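Local atomic coordinates of peptidoglycan-binding domain 1 (Burkholderia, PDB entry 5NM7), a protein that probably degrades bacterial cell-wall peptidoglycan as a modular phage endolysin that joins a putative peptidoglycan-binding domain to a lysozyme-like N-acetylmuramidase domain. Residues A[13-16]-A[17-21]; A[32-35]-A[36-40]; A[60-63]-A[64-67]; A[41-44]-A[45-48]; A[96-99]-A[100-104]. All coordinates share one frame; numbering follows the deposited sequence. Where two conformers were deposited one is given.

Interaction 1. Residues A[13-16]-A[17-21]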
loop_
_atom_site.group_PDB
_atom_site.type_symbol
_atom_site.label_atom_id
_atom_site.label_comp_id
_atom_site.label_asym_id
_atom_site.label_seq_id
_atom_site.Cartn_x
_atom_site.Cartn_y
_atom_site.Cartn_z
ATOM N N ASP A 13 -8.889 -21.606 12.974
ATOM C CA ASP A 13 -8.584 -20.177 12.993
ATOM C C ASP A 13 -9.811 -19.333 12.618
ATOM O O ASP A 13 -9.980 -18.243 13.140
ATOM C CB ASP A 13 -7.406 -19.830 12.070
ATOM C CG ASP A 13 -6.060 -20.363 12.578
ATOM O OD1 ASP A 13 -5.858 -20.515 13.810
ATOM O OD2 ASP A 13 -5.191 -20.618 11.722
ATOM N N VAL A 14 -10.650 -19.820 11.710
ATOM C CA VAL A 14 -11.856 -19.122 11.330
ATOM C C VAL A 14 -12.876 -19.139 12.455
ATOM O O VAL A 14 -13.479 -18.122 12.754
ATOM C CB VAL A 14 -12.485 -19.690 10.038
ATOM C CG1 VAL A 14 -13.789 -19.004 9.709
ATOM C CG2 VAL A 14 -11.498 -19.520 8.890
ATOM N N SER A 15 -13.075 -20.287 13.107
ATOM C CA SER A 15 -14.057 -20.293 14.199
ATOM C C SER A 15 -13.576 -19.372 15.315
ATOM O O SER A 15 -14.393 -18.701 15.919
ATOM C CB SER A 15 -14.408 -21.711 14.678
ATOM O OG SER A 15 -13.270 -22.471 14.816
ATOM N N TYR A 16 -12.262 -19.323 15.566
ATOM C CA TYR A 16 -11.695 -18.388 16.532
ATOM C C TYR A 16 -12.004 -16.941 16.129
ATOM O O TYR A 16 -12.527 -16.164 16.910
ATOM C CB TYR A 16 -10.195 -18.602 16.696
ATOM C CG TYR A 16 -9.588 -17.676 17.716
ATOM C CD1 TYR A 16 -9.850 -17.853 19.082
ATOM C CD2 TYR A 16 -8.801 -16.593 17.334
ATOM C CE1 TYR A 16 -9.318 -16.992 20.036
ATOM C CE2 TYR A 16 -8.259 -15.729 18.283
ATOM C CZ TYR A 16 -8.534 -15.936 19.632
ATOM O OH TYR A 16 -8.004 -15.089 20.573
ATOM N N LEU A 17 -11.792 -16.616 14.856
ATOM C CA LEU A 17 -12.192 -15.288 14.359
ATOM C C LEU A 17 -13.669 -14.996 14.586
ATOM O O LEU A 17 -14.038 -13.908 15.046
ATOM C CB LEU A 17 -11.879 -15.167 12.857
ATOM C CG LEU A 17 -12.301 -13.871 12.179
ATOM C CD1 LEU A 17 -11.480 -12.677 12.671
ATOM C CD2 LEU A 17 -12.136 -14.056 10.677
ATOM N N GLN A 18 -14.526 -15.949 14.254
ATOM C CA GLN A 18 -15.971 -15.761 14.372
ATOM C C GLN A 18 -16.351 -15.478 15.844
ATOM O O GLN A 18 -17.120 -14.566 16.143
ATOM C CB GLN A 18 -16.701 -16.973 13.852
ATOM C CG GLN A 18 -16.618 -17.120 12.336
ATOM C CD GLN A 18 -17.064 -18.460 11.814
ATOM O OE1 GLN A 18 -16.935 -19.495 12.478
ATOM N NE2 GLN A 18 -17.582 -18.459 10.603
ATOM N N ARG A 19 -15.761 -16.238 16.762
ATOM C CA ARG A 19 -15.972 -15.971 18.208
ATOM C C ARG A 19 -15.535 -14.573 18.623
ATOM O O ARG A 19 -16.258 -13.902 19.376
ATOM C CB ARG A 19 -15.272 -17.026 19.062
ATOM C CG ARG A 19 -15.964 -18.369 18.943
ATOM C CD ARG A 19 -15.554 -19.378 19.999
ATOM N NE ARG A 19 -16.536 -20.469 19.962
ATOM C CZ ARG A 19 -16.375 -21.644 19.347
ATOM N NH1 ARG A 19 -15.233 -21.958 18.732
ATOM N NH2 ARG A 19 -17.374 -22.529 19.360
ATOM N N GLN A 20 -14.382 -14.119 18.116
ATOM C CA GLN A 20 -13.869 -12.775 18.419
ATOM C C GLN A 20 -14.800 -11.696 17.850
ATOM O O GLN A 20 -15.101 -10.715 18.528
ATOM C CB GLN A 20 -12.447 -12.602 17.902
ATOM C CG GLN A 20 -11.356 -13.445 18.534
ATOM C CD GLN A 20 -11.176 -13.094 20.001
ATOM O OE1 GLN A 20 -10.373 -12.204 20.347
ATOM N NE2 GLN A 20 -11.935 -13.705 20.839
ATOM N N LEU A 21 -15.283 -11.904 16.628
ATOM C CA LEU A 21 -16.252 -10.982 16.040
ATOM C C LEU A 21 -17.539 -10.922 16.852
ATOM O O LEU A 21 -18.107 -9.844 17.040
ATOM C CB LEU A 21 -16.552 -11.349 14.590
ATOM C CG LEU A 21 -15.336 -11.214 13.647
ATOM C CD1 LEU A 21 -15.583 -11.962 12.355
ATOM C CD2 LEU A 21 -15.047 -9.737 13.360
#

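Interaction 2. Residues A[32-35]-A[36-40]. With GLY (glycine), chain D.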
loop_
_atom_site.group_PDB
_atom_site.type_symbol
_atom_site.label_atom_id
_atom_site.label_comp_id
_atom_site.label_asym_id
_atom_site.label_seq_id
_atom_site.Cartn_x
_atom_site.Cartn_y
_atom_site.Cartn_z
ATOM N N ALA A 32 -16.750 -22.206 11.350
ATOM C CA ALA A 32 -15.386 -22.324 10.863
ATOM C C ALA A 32 -15.276 -22.102 9.333
ATOM O O ALA A 32 -14.303 -22.545 8.718
ATOM C CB ALA A 32 -14.775 -23.682 11.275
ATOM N N ILE A 33 -16.253 -21.429 8.745
ATOM C CA ILE A 33 -16.263 -21.137 7.293
ATOM C C ILE A 33 -16.275 -19.615 7.125
ATOM O O ILE A 33 -17.214 -18.927 7.563
ATOM C CB ILE A 33 -17.506 -21.711 6.586
ATOM C CG1 ILE A 33 -17.515 -23.240 6.653
ATOM C CG2 ILE A 33 -17.571 -21.262 5.117
ATOM C CD1 ILE A 33 -18.873 -23.844 6.345
ATOM N N TYR A 34 -15.242 -19.097 6.472
ATOM C CA TYR A 34 -15.145 -17.668 6.223
ATOM C C TYR A 34 -15.881 -17.429 4.911
ATOM O O TYR A 34 -15.276 -17.416 3.844
ATOM C CB TYR A 34 -13.657 -17.280 6.139
ATOM C CG TYR A 34 -13.300 -15.837 6.319
ATOM C CD1 TYR A 34 -12.255 -15.480 7.159
ATOM C CD2 TYR A 34 -13.942 -14.818 5.609
ATOM C CE1 TYR A 34 -11.860 -14.177 7.304
ATOM C CE2 TYR A 34 -13.547 -13.494 5.761
ATOM C CZ TYR A 34 -12.488 -13.193 6.618
ATOM O OH TYR A 34 -12.048 -11.896 6.809
ATOM N N GLY A 35 -17.185 -17.254 5.018
ATOM C CA GLY A 35 -18.019 -16.973 3.866
ATOM C C GLY A 35 -18.421 -15.517 3.882
ATOM O O GLY A 35 -17.824 -14.686 4.592
ATOM N N SER A 36 -19.464 -15.202 3.119
ATOM C CA SER A 36 -19.901 -13.821 2.969
ATOM C C SER A 36 -20.376 -13.185 4.265
ATOM O O SER A 36 -20.192 -11.994 4.464
ATOM C CB SER A 36 -20.983 -13.716 1.865
ATOM O OG SER A 36 -22.193 -14.350 2.266
ATOM N N ALA A 37 -21.033 -13.949 5.136
ATOM C CA ALA A 37 -21.490 -13.392 6.404
ATOM C C ALA A 37 -20.292 -13.023 7.288
ATOM O O ALA A 37 -20.314 -11.992 7.961
ATOM C CB ALA A 37 -22.431 -14.357 7.125
ATOM N N THR A 38 -19.297 -13.900 7.321
ATOM C CA THR A 38 -18.108 -13.666 8.121
ATOM C C THR A 38 -17.355 -12.456 7.544
ATOM O O THR A 38 -16.924 -11.569 8.296
ATOM C CB THR A 38 -17.229 -14.931 8.231
ATOM O OG1 THR A 38 -17.995 -15.959 8.882
ATOM C CG2 THR A 38 -15.988 -14.658 9.028
ATOM N N ARG A 39 -17.200 -12.426 6.222
ATOM C CA ARG A 39 -16.570 -11.274 5.562
ATOM C C ARG A 39 -17.285 -9.959 5.881
ATOM O O ARG A 39 -16.647 -8.962 6.242
ATOM C CB ARG A 39 -16.507 -11.464 4.047
ATOM C CG ARG A 39 -15.884 -10.266 3.335
ATOM C CD ARG A 39 -15.573 -10.495 1.860
ATOM N NE ARG A 39 -16.638 -10.827 0.927
ATOM C CZ ARG A 39 -16.320 -11.296 -0.270
ATOM N NH1 ARG A 39 -17.217 -11.630 -1.178
ATOM N NH2 ARG A 39 -15.030 -11.430 -0.545
ATOM N N ASP A 40 -18.611 -9.959 5.745
ATOM C CA ASP A 40 -19.425 -8.789 6.102
ATOM C C ASP A 40 -19.210 -8.366 7.527
ATOM O O ASP A 40 -19.144 -7.169 7.811
ATOM C CB ASP A 40 -20.922 -9.052 5.897
ATOM C CG ASP A 40 -21.309 -9.126 4.460
ATOM O OD1 ASP A 40 -20.456 -8.885 3.581
ATOM O OD2 ASP A 40 -22.460 -9.491 4.205
HETATM N N GLY D . -19.988 -19.029 7.759
HETATM C CA GLY D . -20.923 -18.672 6.671
HETATM C C GLY D . -20.631 -17.271 6.174
HETATM O O GLY D . -19.676 -16.617 6.621
HETATM O OXT GLY D . -21.365 -16.790 5.306
#

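Interaction 3. Residues A[60-63]-A[64-67]. With GLY (glycine), chain C.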
loop_
_atom_site.group_PDB
_atom_site.type_symbol
_atom_site.label_atom_id
_atom_site.label_comp_id
_atom_site.label_asym_id
_atom_site.label_seq_id
_atom_site.Cartn_x
_atom_site.Cartn_y
_atom_site.Cartn_z
ATOM N N LYS A 60 -3.600 -6.111 11.240
ATOM C CA LYS A 60 -4.203 -4.919 11.817
ATOM C C LYS A 60 -5.541 -5.222 12.438
ATOM O O LYS A 60 -5.850 -4.742 13.541
ATOM C CB LYS A 60 -4.348 -3.807 10.762
ATOM C CG LYS A 60 -3.010 -3.351 10.220
ATOM C CD LYS A 60 -3.222 -2.358 9.104
ATOM C CE LYS A 60 -1.890 -1.866 8.580
ATOM N NZ LYS A 60 -2.095 -0.963 7.417
ATOM N N THR A 61 -6.372 -5.974 11.714
ATOM C CA THR A 61 -7.680 -6.345 12.242
ATOM C C THR A 61 -7.519 -7.212 13.493
ATOM O O THR A 61 -8.204 -6.958 14.502
ATOM C CB THR A 61 -8.527 -7.040 11.197
ATOM O OG1 THR A 61 -8.722 -6.129 10.099
ATOM C CG2 THR A 61 -9.902 -7.364 11.737
ATOM N N TRP A 62 -6.627 -8.183 13.431
ATOM C CA TRP A 62 -6.363 -9.052 14.589
ATOM C C TRP A 62 -5.948 -8.259 15.826
ATOM O O TRP A 62 -6.421 -8.538 16.942
ATOM C CB TRP A 62 -5.321 -10.112 14.287
ATOM C CG TRP A 62 -5.865 -11.295 13.586
ATOM C CD1 TRP A 62 -5.515 -11.749 12.364
ATOM C CD2 TRP A 62 -6.852 -12.199 14.084
ATOM N NE1 TRP A 62 -6.216 -12.876 12.059
ATOM C CE2 TRP A 62 -7.036 -13.189 13.105
ATOM C CE3 TRP A 62 -7.572 -12.282 15.279
ATOM C CZ2 TRP A 62 -7.933 -14.233 13.258
ATOM C CZ3 TRP A 62 -8.453 -13.316 15.445
ATOM C CH2 TRP A 62 -8.636 -14.285 14.439
ATOM N N SER A 63 -5.080 -7.274 15.639
ATOM C CA SER A 63 -4.664 -6.432 16.745
ATOM C C SER A 63 -5.845 -5.706 17.405
ATOM O O SER A 63 -5.949 -5.674 18.627
ATOM C CB SER A 63 -3.546 -5.462 16.310
ATOM O OG SER A 63 -3.259 -4.579 17.366
ATOM N N THR A 64 -6.752 -5.135 16.616
ATOM C CA THR A 64 -7.914 -4.450 17.186
ATOM C C THR A 64 -8.897 -5.433 17.768
ATOM O O THR A 64 -9.493 -5.209 18.833
ATOM C CB THR A 64 -8.601 -3.550 16.154
ATOM O OG1 THR A 64 -7.599 -2.665 15.628
ATOM C CG2 THR A 64 -9.702 -2.741 16.803
ATOM N N LEU A 65 -9.034 -6.544 17.083
ATOM C CA LEU A 65 -10.039 -7.488 17.459
ATOM C C LEU A 65 -9.661 -8.243 18.748
ATOM O O LEU A 65 -10.550 -8.580 19.563
ATOM C CB LEU A 65 -10.247 -8.421 16.271
ATOM C CG LEU A 65 -11.414 -9.345 16.300
ATOM C CD1 LEU A 65 -12.720 -8.593 16.462
ATOM C CD2 LEU A 65 -11.377 -10.140 15.015
ATOM N N SER A 66 -8.367 -8.457 18.961
ATOM C CA SER A 66 -7.854 -9.191 20.129
ATOM C C SER A 66 -7.465 -8.297 21.298
ATOM O O SER A 66 -7.466 -8.773 22.447
ATOM C CB SER A 66 -6.661 -10.061 19.732
ATOM O OG SER A 66 -5.468 -9.289 19.588
ATOM N N ALA A 67 -7.105 -7.030 21.025
ATOM C CA ALA A 67 -6.583 -6.119 22.068
ATOM C C ALA A 67 -7.180 -4.715 22.102
ATOM O O ALA A 67 -6.773 -3.899 22.932
ATOM C CB ALA A 67 -5.058 -6.028 21.970
HETATM N N GLY C . -7.202 -5.704 6.365
HETATM C CA GLY C . -5.741 -5.944 6.576
HETATM C C GLY C . -5.352 -6.142 8.034
HETATM O O GLY C . -4.160 -6.052 8.346
HETATM O OXT GLY C . -6.217 -6.441 8.883
#

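Interaction 4. Residues A[41-44]-A[45-48]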
loop_
_atom_site.group_PDB
_atom_site.type_symbol
_atom_site.label_atom_id
_atom_site.label_comp_id
_atom_site.label_asym_id
_atom_site.label_seq_id
_atom_site.Cartn_x
_atom_site.Cartn_y
_atom_site.Cartn_z
ATOM N N ALA A 41 -19.107 -9.337 8.437
ATOM C CA ALA A 41 -18.845 -9.017 9.837
ATOM C C ALA A 41 -17.472 -8.381 10.038
ATOM O O ALA A 41 -17.343 -7.447 10.830
ATOM C CB ALA A 41 -19.000 -10.254 10.734
ATOM N N VAL A 42 -16.461 -8.895 9.337
ATOM C CA VAL A 42 -15.131 -8.338 9.407
ATOM C C VAL A 42 -15.210 -6.901 8.887
ATOM O O VAL A 42 -14.706 -5.994 9.526
ATOM C CB VAL A 42 -14.107 -9.188 8.633
ATOM C CG1 VAL A 42 -12.770 -8.490 8.551
ATOM C CG2 VAL A 42 -13.901 -10.509 9.332
ATOM N N MET A 43 -15.892 -6.710 7.757
ATOM C CA MET A 43 -16.056 -5.364 7.206
ATOM C C MET A 43 -16.741 -4.405 8.167
ATOM O O MET A 43 -16.249 -3.301 8.411
ATOM C CB MET A 43 -16.796 -5.401 5.861
ATOM C CG MET A 43 -15.933 -5.854 4.709
ATOM S SD MET A 43 -16.548 -5.190 3.141
ATOM C CE MET A 43 -18.097 -6.089 3.069
ATOM N N ALA A 44 -17.847 -4.847 8.773
ATOM C CA ALA A 44 -18.565 -4.044 9.736
ATOM C C ALA A 44 -17.697 -3.733 10.949
ATOM O O ALA A 44 -17.677 -2.606 11.442
ATOM C CB ALA A 44 -19.880 -4.718 10.145
ATOM N N PHE A 45 -16.960 -4.725 11.442
ATOM C CA PHE A 45 -16.033 -4.493 12.534
ATOM C C PHE A 45 -14.960 -3.467 12.158
ATOM O O PHE A 45 -14.651 -2.544 12.928
ATOM C CB PHE A 45 -15.351 -5.800 12.976
ATOM C CG PHE A 45 -14.287 -5.592 13.998
ATOM C CD1 PHE A 45 -14.611 -5.444 15.349
ATOM C CD2 PHE A 45 -12.942 -5.492 13.628
ATOM C CE1 PHE A 45 -13.618 -5.185 16.272
ATOM C CE2 PHE A 45 -11.962 -5.257 14.559
ATOM C CZ PHE A 45 -12.300 -5.111 15.891
ATOM N N GLN A 46 -14.390 -3.616 10.971
ATOM C CA GLN A 46 -13.314 -2.724 10.568
ATOM C C GLN A 46 -13.822 -1.290 10.464
ATOM O O GLN A 46 -13.192 -0.365 10.967
ATOM C CB GLN A 46 -12.723 -3.191 9.252
ATOM C CG GLN A 46 -11.890 -4.473 9.351
ATOM C CD GLN A 46 -11.661 -5.139 8.010
ATOM O OE1 GLN A 46 -12.528 -5.075 7.120
ATOM N NE2 GLN A 46 -10.531 -5.798 7.853
ATOM N N ALA A 47 -14.989 -1.142 9.852
ATOM C CA ALA A 47 -15.559 0.182 9.589
ATOM C C ALA A 47 -15.833 0.910 10.869
ATOM O O ALA A 47 -15.497 2.082 11.001
ATOM C CB ALA A 47 -16.829 0.078 8.752
ATOM N N THR A 48 -16.393 0.202 11.844
ATOM C CA THR A 48 -16.800 0.829 13.094
ATOM C C THR A 48 -15.626 1.093 14.037
ATOM O O THR A 48 -15.744 1.958 14.878
ATOM C CB THR A 48 -17.897 0.032 13.805
ATOM O OG1 THR A 48 -17.433 -1.272 14.113
ATOM C CG2 THR A 48 -19.129 -0.067 12.932
#

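Interaction 5. Residues A[96-99]-A[100-104]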
loop_
_atom_site.group_PDB
_atom_site.type_symbol
_atom_site.label_atom_id
_atom_site.label_comp_id
_atom_site.label_asym_id
_atom_site.label_seq_id
_atom_site.Cartn_x
_atom_site.Cartn_y
_atom_site.Cartn_z
ATOM N N ALA A 96 -10.666 -0.785 -4.140
ATOM C CA ALA A 96 -10.020 -1.812 -4.947
ATOM C C ALA A 96 -8.548 -1.572 -5.173
ATOM O O ALA A 96 -7.750 -2.440 -5.025
ATOM C CB ALA A 96 -10.732 -1.954 -6.285
ATOM N N VAL A 97 -8.164 -0.340 -5.514
ATOM C CA VAL A 97 -6.749 0.004 -5.668
ATOM C C VAL A 97 -5.965 -0.176 -4.392
ATOM O O VAL A 97 -4.854 -0.701 -4.397
ATOM C CB VAL A 97 -6.567 1.437 -6.166
ATOM C CG1 VAL A 97 -5.098 1.844 -6.137
ATOM C CG2 VAL A 97 -7.035 1.491 -7.596
ATOM N N ASN A 98 -6.533 0.288 -3.303
ATOM C CA ASN A 98 -5.891 0.123 -2.006
ATOM C C ASN A 98 -5.684 -1.340 -1.669
ATOM O O ASN A 98 -4.602 -1.743 -1.251
ATOM C CB ASN A 98 -6.698 0.792 -0.928
ATOM C CG ASN A 98 -5.969 0.810 0.388
ATOM O OD1 ASN A 98 -4.860 1.338 0.490
ATOM N ND2 ASN A 98 -6.570 0.211 1.396
ATOM N N GLU A 99 -6.710 -2.154 -1.866
ATOM C CA GLU A 99 -6.571 -3.589 -1.603
ATOM C C GLU A 99 -5.509 -4.274 -2.430
ATOM O O GLU A 99 -4.725 -5.087 -1.918
ATOM C CB GLU A 99 -7.931 -4.298 -1.797
ATOM C CG GLU A 99 -7.905 -5.793 -1.473
ATOM C CD GLU A 99 -9.255 -6.471 -1.629
ATOM O OE1 GLU A 99 -10.276 -5.842 -1.389
ATOM O OE2 GLU A 99 -9.246 -7.639 -2.029
ATOM N N VAL A 100 -5.480 -3.980 -3.721
ATOM C CA VAL A 100 -4.620 -4.700 -4.625
ATOM C C VAL A 100 -3.211 -4.124 -4.678
ATOM O O VAL A 100 -2.228 -4.883 -4.752
ATOM C CB VAL A 100 -5.250 -4.729 -6.023
ATOM C CG1 VAL A 100 -4.306 -5.382 -7.001
ATOM C CG2 VAL A 100 -6.591 -5.459 -5.944
ATOM N N GLU A 101 -3.102 -2.794 -4.666
ATOM C CA GLU A 101 -1.835 -2.124 -4.952
ATOM C C GLU A 101 -1.035 -1.754 -3.718
ATOM O O GLU A 101 0.164 -1.600 -3.823
ATOM C CB GLU A 101 -2.046 -0.868 -5.760
ATOM C CG GLU A 101 -2.689 -1.131 -7.101
ATOM C CD GLU A 101 -1.764 -1.796 -8.096
ATOM O OE1 GLU A 101 -0.623 -2.166 -7.771
ATOM O OE2 GLU A 101 -2.185 -1.949 -9.294
ATOM N N SER A 102 -1.681 -1.627 -2.586
ATOM C CA SER A 102 -0.934 -1.309 -1.378
ATOM C C SER A 102 -0.119 -2.524 -0.933
ATOM O O SER A 102 -0.558 -3.654 -1.052
ATOM C CB SER A 102 -1.888 -0.944 -0.249
ATOM O OG SER A 102 -1.130 -0.621 0.916
ATOM N N LYS A 103 1.053 -2.265 -0.351
ATOM C CA LYS A 103 1.772 -3.297 0.378
ATOM C C LYS A 103 1.034 -3.728 1.643
ATOM O O LYS A 103 1.371 -4.781 2.225
ATOM C CB LYS A 103 3.150 -2.786 0.797
ATOM C CG LYS A 103 4.080 -2.507 -0.364
ATOM C CD LYS A 103 4.594 -3.808 -0.966
ATOM C CE LYS A 103 5.561 -3.598 -2.128
ATOM N NZ LYS A 103 4.865 -3.230 -3.394
ATOM N N GLY A 104 0.068 -2.941 2.085
ATOM C CA GLY A 104 -0.708 -3.221 3.290
ATOM C C GLY A 104 -0.108 -2.405 4.412
ATOM O O GLY A 104 -0.473 -1.228 4.605
HETATM O O HOH W 1 -2.589 1.451 2.010
#

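Interaction 1. Residues A[13-16]-A[17-21]
In helix 12-23, the first helix of the putative peptidoglycan-binding domain, Tyr16 and Gln20 lie one turn apart and pack ring against amide. Tyr16 CG is anti to its backbone N (chi1 -178°), which leans the ring along the helix toward the next turn. Gln20 CG lies over one face of that ring, 4.1 Å from the centroid and nearer the rim than the middle, a CH-pi contact. A bend at chi2 then lays the amide on the ring with the two planes only 10° apart, and Gln20 OE1 ends 3.7 Å from Tyr16 OH. The phenol is hydrogen-bonded instead to Tyr2 OH.

The same spacing produces a different pairing at Val14 and Gln18. Val14 CG1 meets the amide carbon Gln18 CD at 3.9 Å, while Gln18 CG rides 3.3 Å from Val14 O. The glutamine is extended beyond CG, and its buried amide is gripped at both atoms: OE1 accepts from Ala32 N, and NE2 bonds to Asp31 OD1 and Thr38 OG1. On the more exposed flank the extended Arg19 brings NH1 to 4.1 Å from Ser15 CB, while Ser15 OG turns back to Ala12 O.

Beneath these side chains the backbone keeps regular i to i+4 bonds, such as Gln18 N to Val14 O at 2.8 Å. Leu17 is buried against Tyr34, Trp62 and Leu65. This is an amphipathic helix of the small helical domain found in peptidoglycan-binding proteins, and its Gln18 lines a glycine-binding pocket.

Interaction 2. Residues A[32-35]-A[36-40]
Thr38, in the first turn of helix 36-48, faces back onto Tyr34 and shows how one small side chain can serve two environments. Its CB sits 4.0 Å from Tyr34 CA and also comes near the carboxylate of a bound glycine. There the side chain forks. OG1 lies beside the backbone N (chi1 -62°), so hydroxyl and amide point the same way: OG1 donates to the glycine O at 2.9 Å, and Thr38 N reaches the same glycine O at 2.8 Å. The other branch, CG2, rests over one face of the Tyr34 ring, 4.0 Å from the centroid and 13° off its normal, in a CH-pi contact. Threonine and tyrosine side chains cross at about a right angle, and Tyr34 OH continues to Gly55 O.

Other groups complete the glycine site. Ala37 N bonds to the glycine OXT at 2.9 Å, Gly35 N adds a weak bond to the glycine O, and Ile33 O takes the ligand's N at 2.8 Å. The inverse gamma turn centred on Tyr34 lies between that carbonyl and the helix start. At the N-cap, Gly35 O closes the first helical turn by accepting from Arg39 N at 2.9 Å. Outside these residues, Asp31 OD2 also holds the ligand.

Backbone N-H groups at a helix N terminus thus bind the carboxylate, where the helix end probably favours negative charge, while a carbonyl and a carboxylate receive the amino group: a pocket suited to both ends of an amino acid.

Interaction 3. Residues A[60-63]-A[64-67]
Ser63, Thr64 and Leu65, at the middle of helix 59-67, share much of this one-turn contact, each tied to a residue four positions away. Thr64 N bonds to Lys60 O at 3.2 Å, while its hydroxyl goes onward to Arg69 O just past the helix. Leu65 N makes a shorter bond to Thr61 O, 2.7 Å, and Leu65 CB lies 3.1 Å from that oxygen. The first torsion of the leucine (chi1 -169°) sends CG outward, and the second (chi2 57°) turns CD2 back to 4.3 Å from Trp62 CZ3, a loose apolar touch. Ser63 O receives Ala67 N at 3.0 Å with a bent N-H...O angle of 137°.

Trp62 O is gripped twice by one residue. Ser66 N reaches it at 2.8 Å and Ser66 OG at 2.9 Å, from opposite faces of the carbonyl plane, as serines near a helix C terminus can do. At the other end, the amides of Lys60 and Thr61 hold a bound glycine's carboxylate, and Thr61 OG1 adds a bond to OXT of 2.8 Å.

Around this helix, Leu65 packs on Leu21 of helix 12-23 and Trp62 on Leu5, whereas Thr61, Thr64 and Leu65 bear on Phe45 of helix 36-48. Trp62 NE1 is fixed by Lys3 O, and Lys60 NZ forms a salt bridge with Glu207 at the start of helix 207-219.

Interaction 4. Residues A[41-44]-A[45-48]
Two torsion choices, one on each turn, bring Val42 against Gln46. Val42 CG1 stands anti to the backbone N (chi1 172°) and leans toward the following turn, while Gln46 CG sits beside its own backbone N (chi1 -72°) and the chain then runs out extended, back along the helix. The glutamine therefore lies along the carbonyl of Val42, one turn back, with Gln46 CG 3.2 Å from Val42 O, and its amide settles against the methyl: Val42 CG1 is 3.6 Å from Gln46 CD. Gln46 OE1 also passes 3.5 Å from Met43 CA. This placement leaves the buried amide to be held by other parts of the domain. OE1 accepts from Gly55 N, and NE2 bonds to Thr61 OG1 and Asp54 OD1, beside a bound glycine whose pocket includes Gln46.

At the C-terminal end of the helix the side chain returns to the backbone instead. Thr48 OG1, between its own N and carbonyl carbon (chi1 60°), donates to Ala44 O at 3.0 Å, and Thr48 N reaches that oxygen at 3.1 Å from the opposite face of the carbonyl plane. Two bonds thus grip one carbonyl in the last turn. Between these ends, Phe45 N bonds to Ala41 O at 2.8 Å, and the Phe45 ring has Val42 O near its plane at the edge.

The ring stacks on His49 just past the helix, touches Leu51 and meets helix 59-67. Leu21 of helix 12-23 touches both Phe45 and Val42, so helix 36-48 packs against both other helices of the domain.

Interaction 5. Residues A[96-99]-A[100-104]
Val97 and Glu101 form the close-packed side of the last turn of helix 91-101, whereas Asn98 and Ser102, one residue further round, touch through the backbone and have their polar side-chain ends bridged by a water. On the tight side Glu101 N bonds to Val97 O at 2.7 Å, and Glu101 CB presses to 3.1 Å from the same oxygen. Glu101 CG then packs on Val97 CG1 at 3.9 Å. The glutamate bends at chi2 (-72°), which carries its carboxylate away from Val97 to a buried site where OE2 bonds to Asn241 ND2. Val100 extends the packed surface, with CG2 3.4 Å from Ala96 O and its side chain against Tyr250 and Leu254 of helix 250-265.

The other side is looser between side chains. Ser102 has left helical geometry, yet its N still hydrogen-bonds to Asn98 O at 3.2 Å, though from well above the carbonyl plane, 41° out of it, and Ser102 CB lies 3.0 Å from that oxygen. Their side chains come no nearer than 3.8 Å, between Asn98 OD1 and Ser102 CB. A water fills the bridging role, donating to Asn98 OD1 at 2.7 Å and hydrogen-bonded to Ser102 OG. That hydroxyl also accepts from Gly104 N, with an N-H...O angle of 159°, which makes an ST turn where the chain departs from the helix.

Glu99 is anchored by a salt bridge to Arg260 and a hydrogen bond to Tyr261 OH. The chemistry implies a division of labour: polar partners on neighbouring helices hold both glutamates, Glu101 being packed on Val97 as well, while a hydrated serine and asparagine pair ties the helix end to the following turn.

All five contacts are local and lie in series along the chain, so none encloses a long loop and none nests within or crosses another. Interaction 1 comes first, on helix 12-23. Interaction 2 forms the loop-to-helix junction at the start of helix 36-48, which interaction 4 continues to its end; interaction 3 follows on helix 59-67. Leu17, Leu21, Phe45 and Leu65 join these helices into one core, and Gln18 and Gln46 link interactions 1 and 4 to the glycine sites of interactions 2 and 3. Interaction 5 lies in the N-acetylmuramidase range, where a weak bond from Lys60 NZ to Gly104 O connects it to interaction 3.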